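Local coordinates for YerB protein (Bacillus subtilis, PDB 2PSB), which is a putative membrane lipoprotein of unknown function that interacts with PcrA, an interaction not essential for cell viability or for repair of UV-induced lesions, at residues S146-Y149 and I150-A153; H103-P107 and G108-Q112. All coordinates share one frame; numbering follows the deposited sequence.

In the fold
Contacts 1 and 2 are both helix starts, and each has a serine at the N-cap. Contact 2 comes first in the chain, where the loop after strand 99-102 runs into helix 107-114. Contact 1 follows, where strand 143-146 passes directly into helix 147-157. Their centres lie about 21 Å apart, and their nearest atoms are about 11 Å apart, so they do not touch. Both lie well away from the middle of the chain, about 19 and 18 Å from its centre for contacts 1 and 2. His103, in the loop of contact 2, bonds through ND1 to OG of Ser143, at the start of the strand that leads to contact 1. In each contact a lysine chain crosses the face of an aromatic ring.

Contact 1. Residues S146-Y149 and I150-A153; sequences SYDY and IKKA
Tyr147 presents one ring face to the aliphatic chain of Lys151, one helical turn on. The methylene CD of Lys151 sits over the middle of the ring, 3.3 Å from the centroid of Tyr147 and 15° off the ring normal. This is a CH-pi contact. The Tyr147 ring reaches it because its CG lies anti to the backbone N, chi1 179°, and beside the carbonyl carbon, the side from which Lys151 comes. The Lys151 chain is bent at chi2 and chi3, so it crosses the ring obliquely. Its ammonium group continues toward Asp148. Lys151 NZ stands 4.2 Å from Asp148 OD1, too far for a salt bridge, but the opposite charges probably attract weakly.

The backbone beneath is regular helix. Lys151 N donates to Tyr147 O, Lys152 N to Asp148 O and Ala153 N to Tyr149 O, all within 2.9 to 3.1 Å. Ser146 caps the start of the helix. Its OG accepts from Tyr149 N at 3.1 Å with an N-H...O angle of 159°, a nearly straight bond that satisfies an amide of the first turn.

Ala153 meets Leu130, as does Tyr149. The Tyr147 side chain also touches Arg30 and Met75. The result is a serine N-cap at the junction of strand 143-146 and helix 147-157, followed by an i to i+4 tyrosine-lysine pair on the first turns; the buried side, Ile150 and Ala153, lies against Met121 of strand 120-122.

Contact 2. Residues H103-P107 and G108-Q112; sequences HGWSP and GAKKQ
Trp105 and Lys110 meet through a CH-pi contact. Lys110 CB lies 3.8 Å from the centroid of the Trp105 five-membered ring and 8° off its normal. The next methylene, Lys110 CG, comes down on the same face nearer the six-membered ring, 3.4 Å from Trp105 CE2. Lys110 CG stands anti to the backbone N, chi1 -173°, which lays it over the indole, and the rest of the chain leads away. Trp105 CB also touches the methyl of Ala109, CB to CB 3.9 Å. Farther along the helix, Leu113 and Glu114 touch the Trp105 side chain as well.

Two backbone hydrogen bonds open the helix. Lys110 N donates to Ser106 O at 2.9 Å, and Lys111 N donates to Pro107 O at 3.2 Å with an N-H...O angle of 170°. Ser106 is the N-cap residue and Pro107 the first residue of the helix. Proline suits that place, since it has no amide hydrogen to satisfy. The contact is thus the N-terminal boundary of helix 107-114, within the DUF3048 N-terminal family region, with Trp105 just ahead of the cap folded back over the first turn.

Water takes part twice. One molecule bridges Ser106 OG and Gly108 N, accepting from Gly108 N at 2.7 Å, so this early amide is met by solvent. A second donates to Pro107 O at 2.9 Å and takes a weak bond from Lys110 NZ.

Charged neighbours lie close by. Ser106 OG makes a weak hydrogen bond to Glu87 OE1, and Lys110 NZ forms a long, weak ion pair with Glu114. Arg246 touches both Ser106 and Pro107.

Contact 1. Residues S146-Y149 and I150-A153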
loop_
_atom_site.group_PDB
_atom_site.type_symbol
_atom_site.label_atom_id
_atom_site.label_comp_id
_atom_site.label_asym_id
_atom_site.label_seq_id
_atom_site.Cartn_x
_atom_site.Cartn_y
_atom_site.Cartn_z
ATOM N N SER A 146 6.797 -4.535 -14.793
ATOM C CA SER A 146 5.580 -4.022 -15.415
ATOM C C SER A 146 4.488 -5.066 -15.321
ATOM O O SER A 146 4.777 -6.238 -15.117
ATOM C CB SER A 146 5.841 -3.694 -16.890
ATOM O OG SER A 146 6.057 -4.879 -17.648
ATOM N N TYR A 147 3.234 -4.650 -15.463
ATOM C CA TYR A 147 2.143 -5.613 -15.394
ATOM C C TYR A 147 2.319 -6.669 -16.486
ATOM O O TYR A 147 2.036 -7.842 -16.279
ATOM C CB TYR A 147 0.778 -4.929 -15.555
ATOM C CG TYR A 147 -0.372 -5.916 -15.501
ATOM C CD1 TYR A 147 -0.438 -6.865 -14.485
ATOM C CD2 TYR A 147 -1.396 -5.896 -16.455
ATOM C CE1 TYR A 147 -1.480 -7.776 -14.407
ATOM C CE2 TYR A 147 -2.464 -6.810 -16.387
ATOM C CZ TYR A 147 -2.494 -7.745 -15.352
ATOM O OH TYR A 147 -3.529 -8.648 -15.222
ATOM N N ASP A 148 2.791 -6.249 -17.652
ATOM C CA ASP A 148 3.011 -7.184 -18.752
ATOM C C ASP A 148 4.055 -8.229 -18.346
ATOM O O ASP A 148 3.873 -9.417 -18.591
ATOM C CB ASP A 148 3.487 -6.438 -20.005
ATOM C CG ASP A 148 3.430 -7.302 -21.250
ATOM O OD1 ASP A 148 2.309 -7.573 -21.737
ATOM O OD2 ASP A 148 4.501 -7.723 -21.741
ATOM N N TYR A 149 5.143 -7.794 -17.713
ATOM C CA TYR A 149 6.177 -8.732 -17.284
ATOM C C TYR A 149 5.695 -9.566 -16.107
ATOM O O TYR A 149 6.074 -10.726 -15.950
ATOM C CB TYR A 149 7.460 -7.984 -16.899
ATOM C CG TYR A 149 8.216 -7.421 -18.085
ATOM C CD1 TYR A 149 7.800 -7.685 -19.392
ATOM C CD2 TYR A 149 9.367 -6.662 -17.901
ATOM C CE1 TYR A 149 8.515 -7.210 -20.490
ATOM C CE2 TYR A 149 10.089 -6.182 -18.987
ATOM C CZ TYR A 149 9.661 -6.458 -20.282
ATOM O OH TYR A 149 10.385 -5.992 -21.363
ATOM N N ILE A 150 4.869 -8.963 -15.268
ATOM C CA ILE A 150 4.336 -9.672 -14.121
ATOM C C ILE A 150 3.451 -10.818 -14.607
ATOM O O ILE A 150 3.439 -11.900 -14.026
ATOM C CB ILE A 150 3.531 -8.718 -13.237
ATOM C CG1 ILE A 150 4.479 -7.643 -12.681
ATOM C CG2 ILE A 150 2.820 -9.497 -12.126
ATOM C CD1 ILE A 150 3.778 -6.416 -12.116
ATOM N N LYS A 151 2.706 -10.566 -15.677
ATOM C CA LYS A 151 1.849 -11.595 -16.249
ATOM C C LYS A 151 2.726 -12.726 -16.785
ATOM O O LYS A 151 2.459 -13.906 -16.538
ATOM C CB LYS A 151 0.993 -11.006 -17.372
ATOM C CG LYS A 151 -0.211 -10.245 -16.868
ATOM C CD LYS A 151 -0.500 -9.008 -17.722
ATOM C CE LYS A 151 -0.968 -9.338 -19.116
ATOM N NZ LYS A 151 -1.413 -8.089 -19.810
ATOM N N LYS A 152 3.788 -12.358 -17.495
ATOM C CA LYS A 152 4.693 -13.355 -18.050
ATOM C C LYS A 152 5.289 -14.231 -16.954
ATOM O O LYS A 152 5.462 -15.436 -17.141
ATOM C CB LYS A 152 5.803 -12.683 -18.869
ATOM C CG LYS A 152 5.306 -12.004 -20.143
ATOM C CD LYS A 152 4.375 -12.922 -20.946
ATOM C CE LYS A 152 3.822 -12.223 -22.194
ATOM N NZ LYS A 152 2.855 -13.061 -22.983
ATOM N N ALA A 153 5.578 -13.637 -15.801
ATOM C CA ALA A 153 6.146 -14.396 -14.694
ATOM C C ALA A 153 5.084 -15.312 -14.095
ATOM O O ALA A 153 5.401 -16.357 -13.526
ATOM C CB ALA A 153 6.703 -13.451 -13.628
#

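Contact 2. Residues H103-P107 and G108-Q112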
loop_
_atom_site.group_PDB
_atom_site.type_symbol
_atom_site.label_atom_id
_atom_site.label_comp_id
_atom_site.label_asym_id
_atom_site.label_seq_id
_atom_site.Cartn_x
_atom_site.Cartn_y
_atom_site.Cartn_z
ATOM N N HIS A 103 11.260 -7.693 -4.180
ATOM C CA HIS A 103 12.650 -7.824 -4.575
ATOM C C HIS A 103 13.517 -7.890 -3.330
ATOM O O HIS A 103 13.896 -6.861 -2.755
ATOM C CB HIS A 103 13.068 -6.647 -5.453
ATOM C CG HIS A 103 14.302 -6.912 -6.261
ATOM N ND1 HIS A 103 14.689 -6.111 -7.312
ATOM C CD2 HIS A 103 15.219 -7.907 -6.189
ATOM C CE1 HIS A 103 15.787 -6.603 -7.857
ATOM N NE2 HIS A 103 16.129 -7.693 -7.195
ATOM N N GLY A 104 13.835 -9.117 -2.929
ATOM C CA GLY A 104 14.624 -9.330 -1.735
ATOM C C GLY A 104 13.640 -9.569 -0.615
ATOM O O GLY A 104 12.426 -9.506 -0.830
ATOM N N TRP A 105 14.145 -9.833 0.581
ATOM C CA TRP A 105 13.278 -10.087 1.722
ATOM C C TRP A 105 14.035 -10.217 3.038
ATOM O O TRP A 105 15.260 -10.324 3.065
ATOM C CB TRP A 105 12.460 -11.369 1.494
ATOM C CG TRP A 105 13.247 -12.534 0.936
ATOM C CD1 TRP A 105 14.582 -12.786 1.098
ATOM C CD2 TRP A 105 12.730 -13.619 0.149
ATOM N NE1 TRP A 105 14.928 -13.957 0.458
ATOM C CE2 TRP A 105 13.812 -14.486 -0.133
ATOM C CE3 TRP A 105 11.459 -13.938 -0.350
ATOM C CZ2 TRP A 105 13.658 -15.656 -0.884
ATOM C CZ3 TRP A 105 11.307 -15.106 -1.101
ATOM C CH2 TRP A 105 12.403 -15.945 -1.362
ATOM N N SER A 106 13.288 -10.194 4.133
ATOM C CA SER A 106 13.877 -10.354 5.448
ATOM C C SER A 106 13.835 -11.857 5.723
ATOM O O SER A 106 13.120 -12.596 5.049
ATOM C CB SER A 106 13.060 -9.605 6.505
ATOM O OG SER A 106 11.745 -10.120 6.598
ATOM N N PRO A 107 14.612 -12.331 6.703
ATOM C CA PRO A 107 14.619 -13.758 7.024
ATOM C C PRO A 107 13.210 -14.318 7.217
ATOM O O PRO A 107 12.834 -15.323 6.601
ATOM C CB PRO A 107 15.448 -13.808 8.301
ATOM C CG PRO A 107 16.477 -12.747 8.042
ATOM C CD PRO A 107 15.632 -11.612 7.487
ATOM N N GLY A 108 12.437 -13.655 8.074
ATOM C CA GLY A 108 11.080 -14.088 8.340
ATOM C C GLY A 108 10.271 -14.206 7.067
ATOM O O GLY A 108 9.641 -15.231 6.820
ATOM N N ALA A 109 10.296 -13.153 6.254
ATOM C CA ALA A 109 9.562 -13.131 4.994
ATOM C C ALA A 109 9.957 -14.277 4.069
ATOM O O ALA A 109 9.118 -14.834 3.371
ATOM C CB ALA A 109 9.784 -11.805 4.288
ATOM N N LYS A 110 11.240 -14.618 4.061
ATOM C CA LYS A 110 11.736 -15.693 3.211
ATOM C C LYS A 110 11.067 -17.011 3.563
ATOM O O LYS A 110 10.437 -17.642 2.717
ATOM C CB LYS A 110 13.251 -15.843 3.359
ATOM C CG LYS A 110 13.868 -16.833 2.371
ATOM C CD LYS A 110 15.056 -17.569 2.970
ATOM C CE LYS A 110 14.613 -18.421 4.167
ATOM N NZ LYS A 110 15.735 -19.161 4.818
ATOM N N LYS A 111 11.203 -17.423 4.819
ATOM C CA LYS A 111 10.628 -18.680 5.280
ATOM C C LYS A 111 9.126 -18.698 5.055
ATOM O O LYS A 111 8.560 -19.701 4.626
ATOM C CB LYS A 111 10.916 -18.889 6.772
ATOM C CG LYS A 111 12.396 -19.005 7.131
ATOM C CD LYS A 111 13.035 -20.276 6.561
ATOM C CE LYS A 111 12.502 -21.540 7.224
ATOM N NZ LYS A 111 12.827 -21.591 8.676
ATOM N N GLN A 112 8.490 -17.573 5.349
ATOM C CA GLN A 112 7.052 -17.435 5.197
ATOM C C GLN A 112 6.627 -17.773 3.773
ATOM O O GLN A 112 5.783 -18.640 3.553
ATOM C CB GLN A 112 6.644 -16.002 5.552
ATOM C CG GLN A 112 5.319 -15.884 6.277
ATOM C CD GLN A 112 5.191 -14.566 7.016
ATOM O OE1 GLN A 112 5.145 -13.495 6.402
ATOM N NE2 GLN A 112 5.138 -14.636 8.347
HETATM O O HOH W 1 12.661 -11.246 9.284
HETATM O O HOH W 2 15.069 -17.112 6.877
#